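PDB 5ELK: RING finger protein unkempt homolog from Mus musculus, which binds RNA sequence-specifically through clustered CCCH zinc fingers and represses translation to establish and maintain the early morphology of cortical neurons. Local coordinates for residues His36-Arg41 against Trp64-Lys69; Tyr14-Cys19 against Arg42-Lys47. All blocks are in the same frame, centred on the assembly; numbering follows the deposited sequence.

Contact 1 (His36-Arg41 against Trp64-Lys69); sequences HNSKDR and WGDPGK. With ZN (zinc ion), chain C.
Lys39 lays its aliphatic chain across Pro67 at about a right angle, with Lys39 CG 4.1 Å from Pro67 CD. Lys39 CG stands anti to the carbonyl carbon (chi1 -77°), which sets it beside Gly65 O; bends at chi3 and chi4 shape the rest of the chain. Its methylenes run past two backbone carbonyls: Lys39 CG lies 3.6 Å from Gly65 O, and Lys39 CE comes to 3.4 Å from Trp64 O. Pro67 wedges its ring against Ser38 as well, Pro67 CG resting 3.7 Å from Ser38 O while its CD meets Ser38 OG at 3.6 Å. That hydroxyl gives a weak hydrogen bond to Asp66 OD1 at 3.4 Å, the one hydrogen bond between the two segments. An alanine at Pro67 would probably open a gap beside Ser38 and leave Lys39 CG without its contact to the ring, since CG and CD do the touching. With about 210 Å² buried, this is a light surface junction between two CCCH fingers. His36, a zinc ligand with Cys19, Cys26 and Cys32, opens segment 36-41; segment 64-69 begins at the last residue of strand 63-64, Trp64, whose side chain packs on helix 82-86.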
loop_
_atom_site.group_PDB
_atom_site.type_symbol
_atom_site.label_atom_id
_atom_site.label_comp_id
_atom_site.label_asym_id
_atom_site.label_seq_id
_atom_site.Cartn_x
_atom_site.Cartn_y
_atom_site.Cartn_z
ATOM N N HIS A 36 0.283 6.690 -9.148
ATOM C CA HIS A 36 -0.078 7.843 -9.955
ATOM C C HIS A 36 0.767 9.049 -9.574
ATOM O O HIS A 36 0.965 9.962 -10.372
ATOM C CB HIS A 36 -1.564 8.128 -9.754
ATOM C CG HIS A 36 -2.441 6.960 -10.076
ATOM N ND1 HIS A 36 -2.536 5.847 -9.262
ATOM C CD2 HIS A 36 -3.244 6.712 -11.137
ATOM C CE1 HIS A 36 -3.368 4.979 -9.802
ATOM N NE2 HIS A 36 -3.814 5.477 -10.943
ATOM N N ASN A 37 1.278 9.040 -8.351
ATOM C CA ASN A 37 2.170 10.095 -7.891
ATOM C C ASN A 37 3.207 9.553 -6.907
ATOM O O ASN A 37 3.310 8.340 -6.701
ATOM C CB ASN A 37 1.365 11.250 -7.281
ATOM C CG ASN A 37 0.328 10.783 -6.276
ATOM O OD1 ASN A 37 0.661 10.340 -5.178
ATOM N ND2 ASN A 37 -0.941 10.900 -6.639
ATOM N N SER A 38 3.984 10.456 -6.315
ATOM C CA SER A 38 5.051 10.076 -5.394
ATOM C C SER A 38 4.466 9.617 -4.074
ATOM O O SER A 38 4.989 8.699 -3.442
ATOM C CB SER A 38 6.001 11.257 -5.160
ATOM O OG SER A 38 5.316 12.363 -4.599
ATOM N N LYS A 39 3.373 10.260 -3.669
ATOM C CA LYS A 39 2.702 9.960 -2.401
ATOM C C LYS A 39 1.855 8.679 -2.451
ATOM O O LYS A 39 1.329 8.229 -1.433
ATOM C CB LYS A 39 1.848 11.161 -1.970
ATOM C CG LYS A 39 2.666 12.305 -1.384
ATOM C CD LYS A 39 1.920 13.636 -1.396
ATOM C CE LYS A 39 1.179 13.908 -0.093
ATOM N NZ LYS A 39 -0.072 13.112 0.025
ATOM N N ASP A 40 1.765 8.094 -3.641
ATOM C CA ASP A 40 0.975 6.891 -3.911
ATOM C C ASP A 40 1.940 5.732 -4.156
ATOM O O ASP A 40 1.562 4.556 -4.142
ATOM C CB ASP A 40 0.142 7.150 -5.175
ATOM C CG ASP A 40 -0.945 6.132 -5.391
ATOM O OD1 ASP A 40 -1.508 5.633 -4.401
ATOM O OD2 ASP A 40 -1.253 5.843 -6.567
ATOM N N ARG A 41 3.203 6.083 -4.371
ATOM C CA ARG A 41 4.208 5.131 -4.801
ATOM C C ARG A 41 4.630 4.214 -3.670
ATOM O O ARG A 41 4.556 4.568 -2.493
ATOM C CB ARG A 41 5.424 5.878 -5.343
ATOM C CG ARG A 41 6.531 4.983 -5.846
ATOM C CD ARG A 41 7.529 5.779 -6.653
ATOM N NE ARG A 41 8.885 5.628 -6.140
ATOM C CZ ARG A 41 9.689 4.616 -6.446
ATOM N NH1 ARG A 41 9.275 3.651 -7.261
ATOM N NH2 ARG A 41 10.908 4.565 -5.935
ATOM N N TRP A 64 1.056 12.706 5.726
ATOM C CA TRP A 64 2.076 12.205 4.818
ATOM C C TRP A 64 2.415 13.356 3.876
ATOM O O TRP A 64 1.508 13.987 3.320
ATOM C CB TRP A 64 1.562 10.966 4.059
ATOM C CG TRP A 64 1.568 9.724 4.928
ATOM C CD1 TRP A 64 0.535 9.235 5.678
ATOM C CD2 TRP A 64 2.676 8.840 5.152
ATOM N NE1 TRP A 64 0.934 8.102 6.351
ATOM C CE2 TRP A 64 2.241 7.846 6.046
ATOM C CE3 TRP A 64 3.985 8.799 4.684
ATOM C CZ2 TRP A 64 3.076 6.821 6.471
ATOM C CZ3 TRP A 64 4.805 7.784 5.111
ATOM C CH2 TRP A 64 4.354 6.812 5.994
ATOM N N GLY A 65 3.705 13.663 3.738
ATOM C CA GLY A 65 4.147 14.778 2.913
ATOM C C GLY A 65 4.884 14.272 1.693
ATOM O O GLY A 65 4.848 13.085 1.398
ATOM N N ASP A 66 5.548 15.171 0.975
ATOM C CA ASP A 66 6.281 14.792 -0.223
ATOM C C ASP A 66 7.472 13.928 0.217
ATOM O O ASP A 66 8.206 14.334 1.111
ATOM C CB ASP A 66 6.746 16.053 -0.953
ATOM C CG ASP A 66 7.339 15.761 -2.313
ATOM O OD1 ASP A 66 7.012 14.701 -2.894
ATOM O OD2 ASP A 66 8.133 16.605 -2.796
ATOM N N PRO A 67 7.631 12.711 -0.351
ATOM C CA PRO A 67 8.758 11.845 0.024
ATOM C C PRO A 67 10.131 12.384 -0.380
ATOM O O PRO A 67 11.118 12.030 0.260
ATOM C CB PRO A 67 8.459 10.547 -0.725
ATOM C CG PRO A 67 6.991 10.575 -0.947
ATOM C CD PRO A 67 6.707 12.001 -1.246
ATOM N N GLY A 68 10.204 13.195 -1.431
ATOM C CA GLY A 68 11.385 14.012 -1.649
ATOM C C GLY A 68 11.423 14.898 -0.422
ATOM O O GLY A 68 10.389 15.090 0.178
ATOM N N LYS A 69 12.575 15.437 -0.049
ATOM C CA LYS A 69 12.736 16.171 1.223
ATOM C C LYS A 69 13.086 15.196 2.328
ATOM O O LYS A 69 13.273 15.593 3.477
ATOM C CB LYS A 69 11.518 17.026 1.626
ATOM C CG LYS A 69 11.064 18.005 0.553
ATOM C CD LYS A 69 9.878 18.851 0.998
ATOM C CE LYS A 69 9.705 20.074 0.090
ATOM N NZ LYS A 69 10.853 21.023 0.186
HETATM ZN ZN ZN C . -4.256 4.006 -12.255
#

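Contact 2 (Tyr14-Cys19 against Arg42-Lys47); sequences YKTEPC and RRSPRK. With ZN (zinc ion), chain C; nucleotides of chain B.
Arg42 grips the backbone of Tyr14 and Lys15 with both its side chain and its main chain. The side-chain bond runs from Arg42 NH1 to Tyr14 O at 3.0 Å, with an N-H...O angle of 156°. It is well directed: the donor lies in the carbonyl plane on a lone pair, and the acceptor sits at the guanidinium edge, near its plane. Arg42 CG is anti to the backbone N (chi1 171°), and the chain continues extended to NE, passing the same carbonyl with Arg42 CD 3.4 Å from Tyr14 O. NH2 goes instead to the carbonyl of Leu11 in helix 7-13, which gives the guanidinium a second anchor. The main-chain bond, Arg42 N to Lys15 O, is also 3.0 Å long but weak, bent to 125° at the hydrogen. Beside it Thr16 CA makes a CA-H...O contact with Arg42 O at 3.5 Å, almost straight at the hydrogen.

The loop so held belongs to a CCCH zinc finger: Cys19 SG binds the zinc ion at 2.3 Å, and Cys26, Cys32 and His36 complete the site. Tyr14 brings the same loop to the bound RNA, its OH 3.0 Å from N2 of G5 of chain B and hydrogen-bonded to Tyr30 O.

Van der Waals packing surrounds these bonds. Pro45 CD lies over one face of the Arg42 guanidinium, offset toward the rim, and Lys15 CG is placed similarly on the Tyr14 ring. Ser44 CB meets both branches of Thr16, OG1 and CG2, with the nearer approach, to Thr16 OG1, at 3.9 Å. Thr83 of helix 82-86 touches the side chains of Tyr14, Lys15 and Arg42.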
loop_
_atom_site.group_PDB
_atom_site.type_symbol
_atom_site.label_atom_id
_atom_site.label_comp_id
_atom_site.label_asym_id
_atom_site.label_seq_id
_atom_site.Cartn_x
_atom_site.Cartn_y
_atom_site.Cartn_z
ATOM N N TYR A 14 1.862 -4.443 -5.444
ATOM C CA TYR A 14 0.888 -3.356 -5.334
ATOM C C TYR A 14 1.529 -1.958 -5.326
ATOM O O TYR A 14 2.338 -1.648 -4.460
ATOM C CB TYR A 14 0.063 -3.535 -4.071
ATOM C CG TYR A 14 -1.082 -2.560 -3.939
ATOM C CD1 TYR A 14 -2.227 -2.722 -4.690
ATOM C CD2 TYR A 14 -1.028 -1.498 -3.056
ATOM C CE1 TYR A 14 -3.284 -1.853 -4.573
ATOM C CE2 TYR A 14 -2.092 -0.616 -2.933
ATOM C CZ TYR A 14 -3.214 -0.807 -3.697
ATOM O OH TYR A 14 -4.287 0.044 -3.601
ATOM N N LYS A 15 1.129 -1.127 -6.287
ATOM C CA LYS A 15 1.669 0.226 -6.479
ATOM C C LYS A 15 3.191 0.294 -6.545
ATOM O O LYS A 15 3.809 1.256 -6.101
ATOM C CB LYS A 15 1.112 1.179 -5.426
ATOM C CG LYS A 15 -0.331 1.504 -5.702
ATOM C CD LYS A 15 -0.961 2.307 -4.602
ATOM C CE LYS A 15 -2.416 2.586 -4.910
ATOM N NZ LYS A 15 -2.597 3.259 -6.229
ATOM N N THR A 16 3.773 -0.734 -7.145
ATOM C CA THR A 16 5.206 -0.817 -7.381
ATOM C C THR A 16 5.546 -0.124 -8.700
ATOM O O THR A 16 6.695 0.267 -8.943
ATOM C CB THR A 16 5.630 -2.299 -7.436
ATOM O OG1 THR A 16 5.622 -2.828 -6.105
ATOM C CG2 THR A 16 7.010 -2.485 -8.041
ATOM N N GLU A 17 4.526 0.038 -9.537
ATOM C CA GLU A 17 4.707 0.540 -10.890
ATOM C C GLU A 17 3.623 1.551 -11.269
ATOM O O GLU A 17 2.577 1.620 -10.620
ATOM C CB GLU A 17 4.726 -0.638 -11.869
ATOM C CG GLU A 17 6.023 -1.446 -11.832
ATOM C CD GLU A 17 5.972 -2.713 -12.674
ATOM O OE1 GLU A 17 5.029 -3.510 -12.501
ATOM O OE2 GLU A 17 6.883 -2.914 -13.506
ATOM N N PRO A 18 3.883 2.358 -12.311
ATOM C CA PRO A 18 2.992 3.468 -12.669
ATOM C C PRO A 18 1.853 3.111 -13.614
ATOM O O PRO A 18 2.028 2.331 -14.553
ATOM C CB PRO A 18 3.932 4.459 -13.356
ATOM C CG PRO A 18 5.012 3.608 -13.947
ATOM C CD PRO A 18 5.165 2.419 -13.037
ATOM N N CYS A 19 0.694 3.712 -13.366
ATOM C CA CYS A 19 -0.480 3.487 -14.190
ATOM C C CYS A 19 -0.234 3.941 -15.625
ATOM O O CYS A 19 0.235 5.058 -15.852
ATOM C CB CYS A 19 -1.665 4.253 -13.613
ATOM S SG CYS A 19 -3.243 3.739 -14.267
ATOM N N ARG A 42 5.088 3.032 -4.050
ATOM C CA ARG A 42 5.540 2.036 -3.099
ATOM C C ARG A 42 6.796 1.354 -3.630
ATOM O O ARG A 42 6.792 0.784 -4.719
ATOM C CB ARG A 42 4.426 1.005 -2.869
ATOM C CG ARG A 42 4.828 -0.202 -2.069
ATOM C CD ARG A 42 3.611 -0.851 -1.441
ATOM N NE ARG A 42 3.944 -2.051 -0.678
ATOM C CZ ARG A 42 3.965 -3.278 -1.187
ATOM N NH1 ARG A 42 3.677 -3.477 -2.464
ATOM N NH2 ARG A 42 4.268 -4.312 -0.416
ATOM N N ARG A 43 7.880 1.426 -2.868
ATOM C CA ARG A 43 9.062 0.644 -3.191
ATOM C C ARG A 43 8.764 -0.822 -2.905
ATOM O O ARG A 43 8.254 -1.169 -1.837
ATOM C CB ARG A 43 10.262 1.123 -2.379
ATOM C CG ARG A 43 10.672 2.555 -2.694
ATOM C CD ARG A 43 11.607 3.115 -1.637
ATOM N NE ARG A 43 10.923 3.313 -0.363
ATOM C CZ ARG A 43 11.535 3.553 0.792
ATOM N NH1 ARG A 43 12.852 3.626 0.850
ATOM N NH2 ARG A 43 10.825 3.713 1.893
ATOM N N SER A 44 9.059 -1.679 -3.871
ATOM C CA SER A 44 8.863 -3.097 -3.692
ATOM C C SER A 44 9.730 -3.560 -2.523
ATOM O O SER A 44 10.943 -3.336 -2.535
ATOM C CB SER A 44 9.251 -3.849 -4.960
ATOM O OG SER A 44 8.958 -5.227 -4.819
ATOM N N PRO A 45 9.118 -4.205 -1.508
ATOM C CA PRO A 45 9.882 -4.668 -0.345
ATOM C C PRO A 45 10.832 -5.812 -0.655
ATOM O O PRO A 45 11.526 -6.261 0.255
ATOM C CB PRO A 45 8.801 -5.121 0.633
ATOM C CG PRO A 45 7.640 -5.433 -0.211
ATOM C CD PRO A 45 7.682 -4.482 -1.353
ATOM N N ARG A 46 10.872 -6.260 -1.909
ATOM C CA ARG A 46 11.809 -7.295 -2.323
ATOM C C ARG A 46 13.118 -6.657 -2.794
ATOM O O ARG A 46 14.180 -7.275 -2.707
ATOM C CB ARG A 46 11.202 -8.177 -3.428
ATOM C CG ARG A 46 11.285 -7.606 -4.843
ATOM C CD ARG A 46 10.657 -8.549 -5.876
ATOM N NE ARG A 46 10.206 -7.841 -7.074
ATOM C CZ ARG A 46 9.659 -8.425 -8.139
ATOM N NH1 ARG A 46 9.494 -9.741 -8.176
ATOM N NH2 ARG A 46 9.280 -7.687 -9.174
ATOM N N LYS A 47 13.029 -5.424 -3.297
ATOM C CA LYS A 47 14.199 -4.680 -3.770
ATOM C C LYS A 47 14.736 -3.706 -2.717
ATOM O O LYS A 47 15.933 -3.403 -2.691
ATOM C CB LYS A 47 13.868 -3.908 -5.055
ATOM C CG LYS A 47 13.826 -4.744 -6.327
ATOM C CD LYS A 47 15.163 -5.416 -6.657
ATOM C CE LYS A 47 16.257 -4.413 -7.008
ATOM N NZ LYS A 47 17.057 -3.978 -5.825
HETATM ZN ZN ZN C . -4.256 4.006 -12.255
ATOM P P G B 5 -8.508 6.908 6.004
ATOM O OP1 G B 5 -7.903 7.956 6.872
ATOM O OP2 G B 5 -9.982 6.905 5.804
ATOM O "O5'" G B 5 -7.868 6.948 4.544
ATOM C "C5'" G B 5 -6.539 7.407 4.336
ATOM C "C4'" G B 5 -6.012 6.984 2.986
ATOM O "O4'" G B 5 -5.653 5.575 3.033
ATOM C "C3'" G B 5 -6.986 7.142 1.814
ATOM O "O3'" G B 5 -6.271 7.525 0.639
ATOM C "C2'" G B 5 -7.533 5.728 1.635
ATOM O "O2'" G B 5 -7.992 5.435 0.329
ATOM C "C1'" G B 5 -6.319 4.877 2.003
ATOM N N9 G B 5 -6.659 3.538 2.500
ATOM C C8 G B 5 -7.305 3.232 3.675
ATOM N N7 G B 5 -7.461 1.951 3.844
ATOM C C5 G B 5 -6.893 1.375 2.715
ATOM C C6 G B 5 -6.767 0.011 2.342
ATOM O O6 G B 5 -7.150 -0.987 2.951
ATOM N N1 G B 5 -6.128 -0.139 1.119
ATOM C C2 G B 5 -5.654 0.902 0.356
ATOM N N2 G B 5 -5.057 0.556 -0.794
ATOM N N3 G B 5 -5.760 2.180 0.690
ATOM C C4 G B 5 -6.386 2.342 1.876
#

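Contact 2 is buried, with four of its five touching residues enclosed, whereas contact 1 lies on the surface and half of its six are exposed. Their segments alternate along the chain, and Arg41 is followed directly by Arg42, so the second segment of contact 2 continues the first of contact 1. Chemistry follows place: a directed guanidinium-carbonyl bond works inside, while outside, methylenes pack on a proline ring beside a weak hydroxyl-carboxylate bond. Cys19 and His36, one from each contact, bind the same zinc ion. A salt bridge of 2.9 Å between Lys15 NZ and Asp40 OD2 also joins them; that oxygen accepts from His36 N and ND1, so Lys15 is paired with the second-shell carboxylate that holds the zinc ligand.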